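PDB 4FMV: glucuronoarabinoxylan endo-1,4-beta-xylanase from Clostridium papyrosolvens, which probably cleaves internal beta-1,4 linkages of xylan as a member of glycoside hydrolase family 30, subfamily 8, this chain holding its (beta/alpha)8-barrel catalytic part. Local coordinates for residues 46-51 against 67-72; 81-86 against 131-136; 136-141 against 167-172. One frame throughout, in Å; residues are numbered along the deposited sequence.

Interaction 1: 46-51 against 67-72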
# COMPACT_ATOMS: atom_id res chain seq x y z
N LEU A 46 -6.51 -3.26 3.93
CA LEU A 46 -6.14 -4.67 4.01
C LEU A 46 -6.18 -5.30 2.63
O LEU A 46 -7.14 -5.10 1.87
CB LEU A 46 -7.12 -5.44 4.93
CG LEU A 46 -6.87 -6.95 5.02
CD1 LEU A 46 -5.50 -7.29 5.68
CD2 LEU A 46 -7.98 -7.62 5.78
N ARG A 47 -5.14 -6.06 2.31
CA ARG A 47 -5.05 -6.79 1.06
C ARG A 47 -5.27 -8.29 1.30
O ARG A 47 -4.49 -8.92 2.03
CB ARG A 47 -3.65 -6.59 0.43
CG ARG A 47 -3.43 -7.30 -0.91
CD ARG A 47 -1.98 -7.13 -1.38
NE ARG A 47 -1.75 -7.67 -2.73
CZ ARG A 47 -0.66 -8.35 -3.09
NH1 ARG A 47 0.29 -8.56 -2.19
NH2 ARG A 47 -0.50 -8.77 -4.35
N LEU A 48 -6.29 -8.84 0.65
CA LEU A 48 -6.61 -10.27 0.66
C LEU A 48 -5.94 -10.98 -0.53
O LEU A 48 -5.68 -10.37 -1.57
CB LEU A 48 -8.12 -10.50 0.54
CG LEU A 48 -9.06 -9.64 1.38
CD1 LEU A 48 -10.50 -9.93 0.97
CD2 LEU A 48 -8.84 -9.93 2.87
N ARG A 49 -5.58 -12.24 -0.33
CA ARG A 49 -5.21 -13.08 -1.47
C ARG A 49 -6.41 -13.93 -1.84
O ARG A 49 -7.02 -14.57 -0.97
CB ARG A 49 -4.02 -13.97 -1.12
CG ARG A 49 -3.79 -15.08 -2.16
CD ARG A 49 -2.61 -15.96 -1.81
NE ARG A 49 -2.76 -17.27 -2.44
CZ ARG A 49 -3.54 -18.24 -1.95
NH1 ARG A 49 -4.24 -18.04 -0.83
NH2 ARG A 49 -3.63 -19.41 -2.58
N ILE A 50 -6.75 -13.96 -3.13
CA ILE A 50 -7.87 -14.76 -3.63
C ILE A 50 -7.43 -16.23 -3.76
O ILE A 50 -6.57 -16.56 -4.60
CB ILE A 50 -8.31 -14.25 -5.02
CG1 ILE A 50 -8.71 -12.77 -4.96
CG2 ILE A 50 -9.47 -15.08 -5.59
CD1 ILE A 50 -9.10 -12.17 -6.32
N GLU A 51 -8.09 -17.12 -3.03
CA GLU A 51 -7.57 -18.48 -2.91
C GLU A 51 -8.08 -19.39 -4.04
O GLU A 51 -9.25 -19.78 -4.05
CB GLU A 51 -8.00 -19.04 -1.54
CG GLU A 51 -7.73 -20.52 -1.35
CD GLU A 51 -6.24 -20.84 -1.36
OE1 GLU A 51 -5.55 -20.55 -0.36
OE2 GLU A 51 -5.76 -21.36 -2.38
N SER A 67 -13.64 -18.28 3.07
CA SER A 67 -14.08 -17.81 4.38
C SER A 67 -12.99 -17.21 5.29
O SER A 67 -13.28 -16.31 6.07
CB SER A 67 -14.90 -18.87 5.13
OG SER A 67 -14.14 -20.03 5.35
N PRO A 68 -11.77 -17.77 5.26
CA PRO A 68 -10.73 -17.16 6.10
C PRO A 68 -10.47 -15.69 5.72
O PRO A 68 -10.33 -14.85 6.60
CB PRO A 68 -9.49 -18.02 5.80
CG PRO A 68 -10.06 -19.37 5.46
CD PRO A 68 -11.30 -19.03 4.64
N GLU A 69 -10.42 -15.38 4.44
CA GLU A 69 -10.15 -14.02 4.02
C GLU A 69 -11.38 -13.14 4.22
O GLU A 69 -11.25 -11.95 4.49
CB GLU A 69 -9.64 -13.98 2.58
CG GLU A 69 -8.21 -14.51 2.38
CD GLU A 69 -7.15 -13.54 2.85
OE1 GLU A 69 -6.04 -13.53 2.25
OE2 GLU A 69 -7.41 -12.79 3.82
N LEU A 70 -12.58 -13.70 4.08
CA LEU A 70 -13.78 -12.98 4.50
C LEU A 70 -13.69 -12.53 5.98
O LEU A 70 -14.02 -11.40 6.32
CB LEU A 70 -15.06 -13.80 4.26
CG LEU A 70 -16.33 -13.21 4.91
CD1 LEU A 70 -16.71 -11.89 4.25
CD2 LEU A 70 -17.51 -14.18 4.86
N ALA A 71 -13.25 -13.43 6.86
CA ALA A 71 -13.15 -13.09 8.27
C ALA A 71 -12.13 -11.96 8.48
O ALA A 71 -12.35 -11.04 9.28
CB ALA A 71 -12.80 -14.33 9.11
N ASN A 72 -11.01 -12.03 7.77
CA ASN A 72 -9.98 -11.00 7.82
C ASN A 72 -10.54 -9.66 7.36
O ASN A 72 -10.38 -8.64 8.02
CB ASN A 72 -8.77 -11.42 6.98
CG ASN A 72 -8.08 -12.66 7.56
OD1 ASN A 72 -8.12 -12.89 8.77
ND2 ASN A 72 -7.46 -13.47 6.69
O HOH W 1 -4.96 -15.98 1.68
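Leu48 and Glu69 carry this contact, and their side chains slide past each other in opposite directions. Leu48 sits on strand 46-49 and Glu69 on helix 67-72; the two segments run antiparallel, at 175°. The Glu69 chain bends at chi2 (-76°), which brings CD beside Leu48 CB. Glu69 OE1 accepts a hydrogen bond of 2.9 Å from Arg49 N, nearly straight at 163°. The N-H comes from above the carboxylate plane. A water also donates to Glu69 OE1, at 2.7 Å. Glu69 OE2 takes a bond of 2.9 Å from Asn72 ND2, one turn on in the helix, and bonds to Ser23 OG. The Asn72 amide is itself fixed by Gly27 O and Ile29 N. Leu48 CD2 closes in on the same carboxylate, 3.3 Å from Glu69 OE2. Two residues earlier in the strand, Leu46 CD2 rests on the backbone of Asn72, 3.4 Å from Asn72 O. Arg49 NH1 and NH2 grip the two oxygens of Glu51 end-on, one each. The guanidinium makes no direct bond to Glu69; the water lies between Arg49 NH1 and Glu69 OE1, its bond to NH1 weak. The contact joins a strand and the following helix of one beta-alpha-beta unit of the barrel. Both oxygens of the buried Glu69 are satisfied by several donors. Such bonding, with an arginine charge a little farther off, would tend to stabilise an ionised carboxylate among apolar neighbours.

Interaction 2: 81-86 against 131-136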
# COMPACT_ATOMS: atom_id res chain seq x y z
N ALA A 81 -11.03 0.19 7.80
CA ALA A 81 -10.14 -0.02 6.65
C ALA A 81 -10.93 -0.38 5.40
O ALA A 81 -12.02 -0.94 5.50
CB ALA A 81 -9.12 -1.12 6.93
N ILE A 82 -10.37 -0.08 4.23
CA ILE A 82 -10.97 -0.61 3.02
C ILE A 82 -10.25 -1.92 2.74
O ILE A 82 -9.21 -2.20 3.35
CB ILE A 82 -10.77 0.34 1.82
CG1 ILE A 82 -9.28 0.59 1.56
CG2 ILE A 82 -11.54 1.65 2.04
CD1 ILE A 82 -8.98 1.56 0.42
N VAL A 83 -10.72 -2.66 1.75
CA VAL A 83 -10.21 -4.02 1.50
C VAL A 83 -10.09 -4.24 0.01
O VAL A 83 -11.03 -3.94 -0.73
CB VAL A 83 -11.18 -5.11 2.06
CG1 VAL A 83 -10.60 -6.49 1.87
CG2 VAL A 83 -11.51 -4.86 3.52
N PHE A 84 -8.96 -4.76 -0.43
CA PHE A 84 -8.83 -5.19 -1.82
C PHE A 84 -8.25 -6.59 -1.89
O PHE A 84 -7.80 -7.12 -0.87
CB PHE A 84 -8.03 -4.19 -2.68
CG PHE A 84 -6.53 -4.19 -2.43
CD1 PHE A 84 -5.99 -3.57 -1.31
CD2 PHE A 84 -5.67 -4.75 -3.36
CE1 PHE A 84 -4.62 -3.54 -1.11
CE2 PHE A 84 -4.29 -4.71 -3.18
CZ PHE A 84 -3.76 -4.11 -2.05
N ALA A 85 -8.30 -7.19 -3.08
CA ALA A 85 -7.90 -8.59 -3.26
C ALA A 85 -7.04 -8.78 -4.50
O ALA A 85 -7.34 -8.18 -5.54
CB ALA A 85 -9.15 -9.49 -3.35
N SER A 86 -5.98 -9.59 -4.40
CA SER A 86 -5.15 -9.95 -5.57
C SER A 86 -5.11 -11.47 -5.70
O SER A 86 -4.96 -12.18 -4.68
CB SER A 86 -3.71 -9.47 -5.33
OG SER A 86 -3.62 -8.08 -5.04
N ASN A 131 -21.73 -11.10 1.95
CA ASN A 131 -21.28 -11.23 3.34
C ASN A 131 -20.96 -9.94 4.07
O ASN A 131 -20.33 -9.97 5.11
CB ASN A 131 -20.21 -12.31 3.47
CG ASN A 131 -20.79 -13.69 3.28
OD1 ASN A 131 -21.30 -14.30 4.22
ND2 ASN A 131 -20.76 -14.18 2.05
N GLY A 132 -21.27 -8.81 3.44
CA GLY A 132 -21.19 -7.53 4.13
C GLY A 132 -19.92 -6.74 3.91
O GLY A 132 -19.73 -5.69 4.53
N VAL A 133 -19.04 -7.22 3.04
CA VAL A 133 -17.81 -6.48 2.75
C VAL A 133 -17.90 -5.96 1.31
O VAL A 133 -18.00 -6.75 0.36
CB VAL A 133 -16.56 -7.40 2.93
CG1 VAL A 133 -15.28 -6.73 2.40
CG2 VAL A 133 -16.42 -7.81 4.39
N ASP A 134 -17.87 -4.65 1.13
CA ASP A 134 -17.85 -4.16 -0.24
C ASP A 134 -16.38 -3.96 -0.60
O ASP A 134 -15.72 -3.01 -0.13
CB ASP A 134 -18.63 -2.84 -0.35
CG ASP A 134 -20.16 -3.02 -0.16
OD1 ASP A 134 -20.67 -4.13 -0.45
OD2 ASP A 134 -20.84 -2.06 0.26
N LEU A 135 -15.87 -4.84 -1.47
CA LEU A 135 -14.46 -4.78 -1.85
C LEU A 135 -14.16 -3.45 -2.51
O LEU A 135 -14.89 -3.04 -3.41
CB LEU A 135 -14.11 -5.86 -2.85
CG LEU A 135 -13.65 -7.23 -2.41
CD1 LEU A 135 -13.10 -7.94 -3.66
CD2 LEU A 135 -12.62 -7.14 -1.28
N TYR A 136 -13.08 -2.80 -2.10
CA TYR A 136 -12.71 -1.53 -2.71
C TYR A 136 -12.24 -1.72 -4.15
O TYR A 136 -12.60 -0.95 -5.03
CB TYR A 136 -11.62 -0.80 -1.89
CG TYR A 136 -11.42 0.63 -2.32
CD1 TYR A 136 -12.18 1.64 -1.77
CD2 TYR A 136 -10.50 0.96 -3.31
CE1 TYR A 136 -12.03 2.96 -2.16
CE2 TYR A 136 -10.35 2.27 -3.72
CZ TYR A 136 -11.11 3.26 -3.14
OH TYR A 136 -10.96 4.55 -3.54
O HOH W 2 -13.67 -2.17 1.13
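Val83 O accepts a hydrogen bond from Tyr136 N at 2.7 Å. The bond ties strand 82-86 to the loop that follows helix 114-130. A water makes a second tie, accepting from Val83 N at 3.1 Å and donating to Asp134 O. Side chains pack on each flank of these links. Ile82 CD1 lies over one face of the Tyr136 ring, offset toward the rim, in a CH-pi contact 3.9 Å from the ring centroid. Ile82 CG1, which carries that methyl to the ring, takes the crowded position between backbone N and carbonyl carbon (chi1 59°), while CG2 meets Tyr136 CD1. On the other flank Val83 and Leu135 cross obliquely, and Val83 CG1 touches Leu135 CD2 at 3.8 Å. The second methyl, Leu135 CD1, reaches Ala85 CB at 4.3 Å. Val133 CG1 adds a looser touch on Val83 CG2. Leu135 also packs on Tyr124, Val125 and Met128 of helix 114-130. That helix ends in a Schellman motif with Gly132 as its C-prime residue, and the chain then runs to the next barrel strand. The backbone N and O of buried Val83 are both satisfied, the O directly and the N through water, so these polar atoms can lie among apolar side chains.

Interaction 3: 136-141 against 167-172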
# COMPACT_ATOMS: atom_id res chain seq x y z
N TYR A 136 -13.08 -2.80 -2.10
CA TYR A 136 -12.71 -1.53 -2.71
C TYR A 136 -12.24 -1.72 -4.15
O TYR A 136 -12.60 -0.95 -5.03
CB TYR A 136 -11.62 -0.80 -1.89
CG TYR A 136 -11.42 0.63 -2.32
CD1 TYR A 136 -12.18 1.64 -1.77
CD2 TYR A 136 -10.50 0.96 -3.31
CE1 TYR A 136 -12.03 2.96 -2.16
CE2 TYR A 136 -10.35 2.27 -3.72
CZ TYR A 136 -11.11 3.26 -3.14
OH TYR A 136 -10.96 4.55 -3.54
N ALA A 137 -11.41 -2.74 -4.38
CA ALA A 137 -10.87 -3.02 -5.70
C ALA A 137 -10.44 -4.48 -5.78
O ALA A 137 -10.22 -5.13 -4.75
CB ALA A 137 -9.66 -2.11 -6.01
N ILE A 138 -10.33 -4.99 -7.00
CA ILE A 138 -9.83 -6.34 -7.22
C ILE A 138 -8.80 -6.32 -8.35
O ILE A 138 -9.00 -5.62 -9.34
CB ILE A 138 -11.00 -7.31 -7.52
CG1 ILE A 138 -10.52 -8.78 -7.41
CG2 ILE A 138 -11.65 -6.99 -8.89
CD1 ILE A 138 -11.68 -9.79 -7.23
N SER A 139 -7.71 -7.07 -8.16
CA SER A 139 -6.55 -7.04 -9.04
C SER A 139 -6.62 -8.18 -10.05
O SER A 139 -7.08 -9.26 -9.73
CB SER A 139 -5.24 -7.11 -8.23
OG SER A 139 -4.06 -7.06 -9.03
N VAL A 140 -6.17 -7.91 -11.28
CA VAL A 140 -6.16 -8.91 -12.34
C VAL A 140 -5.11 -9.99 -12.03
O VAL A 140 -5.38 -11.18 -12.14
CB VAL A 140 -5.86 -8.28 -13.74
CG1 VAL A 140 -5.77 -9.36 -14.85
CG2 VAL A 140 -6.92 -7.22 -14.09
N GLN A 141 -3.89 -9.57 -11.70
CA GLN A 141 -2.85 -10.54 -11.38
C GLN A 141 -1.78 -9.97 -10.45
O GLN A 141 -1.28 -8.85 -10.69
CB GLN A 141 -2.18 -11.00 -12.72
CG GLN A 141 -0.93 -11.92 -12.53
CD GLN A 141 -1.27 -13.31 -12.01
OE1 GLN A 141 -2.16 -13.98 -12.54
NE2 GLN A 141 -0.54 -13.77 -10.96
N GLY A 167 -13.84 -4.48 -18.06
CA GLY A 167 -15.01 -3.62 -17.97
C GLY A 167 -16.24 -4.31 -17.38
O GLY A 167 -17.16 -3.65 -16.92
N SER A 168 -16.25 -5.64 -17.39
CA SER A 168 -17.42 -6.38 -16.93
C SER A 168 -17.30 -6.68 -15.43
O SER A 168 -18.18 -7.32 -14.83
CB SER A 168 -17.57 -7.68 -17.72
OG SER A 168 -16.54 -8.59 -17.37
N ILE A 169 -16.20 -6.24 -14.82
CA ILE A 169 -15.97 -6.50 -13.41
C ILE A 169 -16.74 -5.51 -12.52
O ILE A 169 -16.71 -4.31 -12.73
CB ILE A 169 -14.47 -6.58 -13.05
CG1 ILE A 169 -13.84 -7.79 -13.75
CG2 ILE A 169 -14.28 -6.68 -11.52
CD1 ILE A 169 -12.33 -7.78 -13.78
N ASN A 170 -17.40 -6.05 -11.51
CA ASN A 170 -18.41 -5.38 -10.69
C ASN A 170 -17.77 -4.58 -9.56
O ASN A 170 -18.31 -4.53 -8.47
CB ASN A 170 -19.52 -6.31 -10.22
CG ASN A 170 -20.42 -6.76 -11.35
OD1 ASN A 170 -20.77 -5.96 -12.23
ND2 ASN A 170 -20.77 -8.04 -11.36
N CYS A 171 -16.50 -4.26 -9.72
CA CYS A 171 -15.76 -3.57 -8.68
C CYS A 171 -14.70 -2.67 -9.33
O CYS A 171 -14.52 -2.71 -10.56
CB CYS A 171 -15.11 -4.69 -7.84
SG CYS A 171 -14.11 -4.25 -6.48
N ARG A 172 -13.97 -1.88 -8.55
CA ARG A 172 -12.83 -1.17 -9.13
C ARG A 172 -11.79 -2.22 -9.55
O ARG A 172 -11.62 -3.25 -8.89
CB ARG A 172 -12.18 -0.19 -8.15
CG ARG A 172 -13.05 1.03 -7.73
CD ARG A 172 -12.21 1.96 -6.83
NE ARG A 172 -12.96 3.07 -6.25
CZ ARG A 172 -13.83 2.93 -5.26
NH1 ARG A 172 -14.05 1.72 -4.77
NH2 ARG A 172 -14.46 3.99 -4.77
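Ile138 and Ile169 meet on the buried side of this contact, and Tyr136 and Arg172 on its solvent side. In the buried part Ile138 CG2 touches Ile169 CG2 at 3.7 Å, the two side chains crossing at about a right angle. Cys171 SG, anti to its backbone N (chi1 180°), presses on Ala137 CA at 3.6 Å. Ile138 N donates to Arg172 O at 2.9 Å and so joins neighbouring barrel strands 137-139 and 172-178. Ile138 also packs on Leu121 and Val125 of helix 114-130, and Ile169 on Phe161 of helix 155-164. The solvent side is held differently. Arg172 is exposed, and its chain runs extended from CG to NE past the carbonyl of Tyr136. There the guanidinium lies flat on the Tyr136 ring, with planes 3° apart and centres 3.7 Å apart. Arg172 NH1 is over the middle of the ring, whereas Arg172 CZ lies nearer Tyr136 CZ and CE1. This is a cation-pi stack, and it lies on the ring face opposite the one met by Ile82. Arg172 NH1 also donates to Tyr136 O at 3.0 Å. The oxygen is met on a lone pair in the carbonyl plane and sits close to the guanidinium plane, at its edge. Arg172 therefore uses a face for the ring and an edge for the carbonyl of the same residue. The two contacts should fix the rotation of the guanidinium, and its positive charge would be eased by both the ring and the carbonyl dipole.

Overall arrangement
The three contacts come in series along the chain and step round neighbouring parallel strands of the barrel: 45-49, 82-86, 137-139 and 172-178. Centres of interactions 1 and 2 are about 9 Å apart, those of 2 and 3 about 11 Å, and those of 1 and 3 about 15 Å. Interactions 1 and 2 meet through the pairing of strands 45-49 and 82-86. Interactions 2 and 3 share Tyr136 and the pairing of 82-86 with 137-139. Helix 114-130 packs against all three. Successive beta-alpha units of the barrel wall are thus joined side by side, and Arg47, Ser86 and Ser139, from three of its strands, all bond to Glu177.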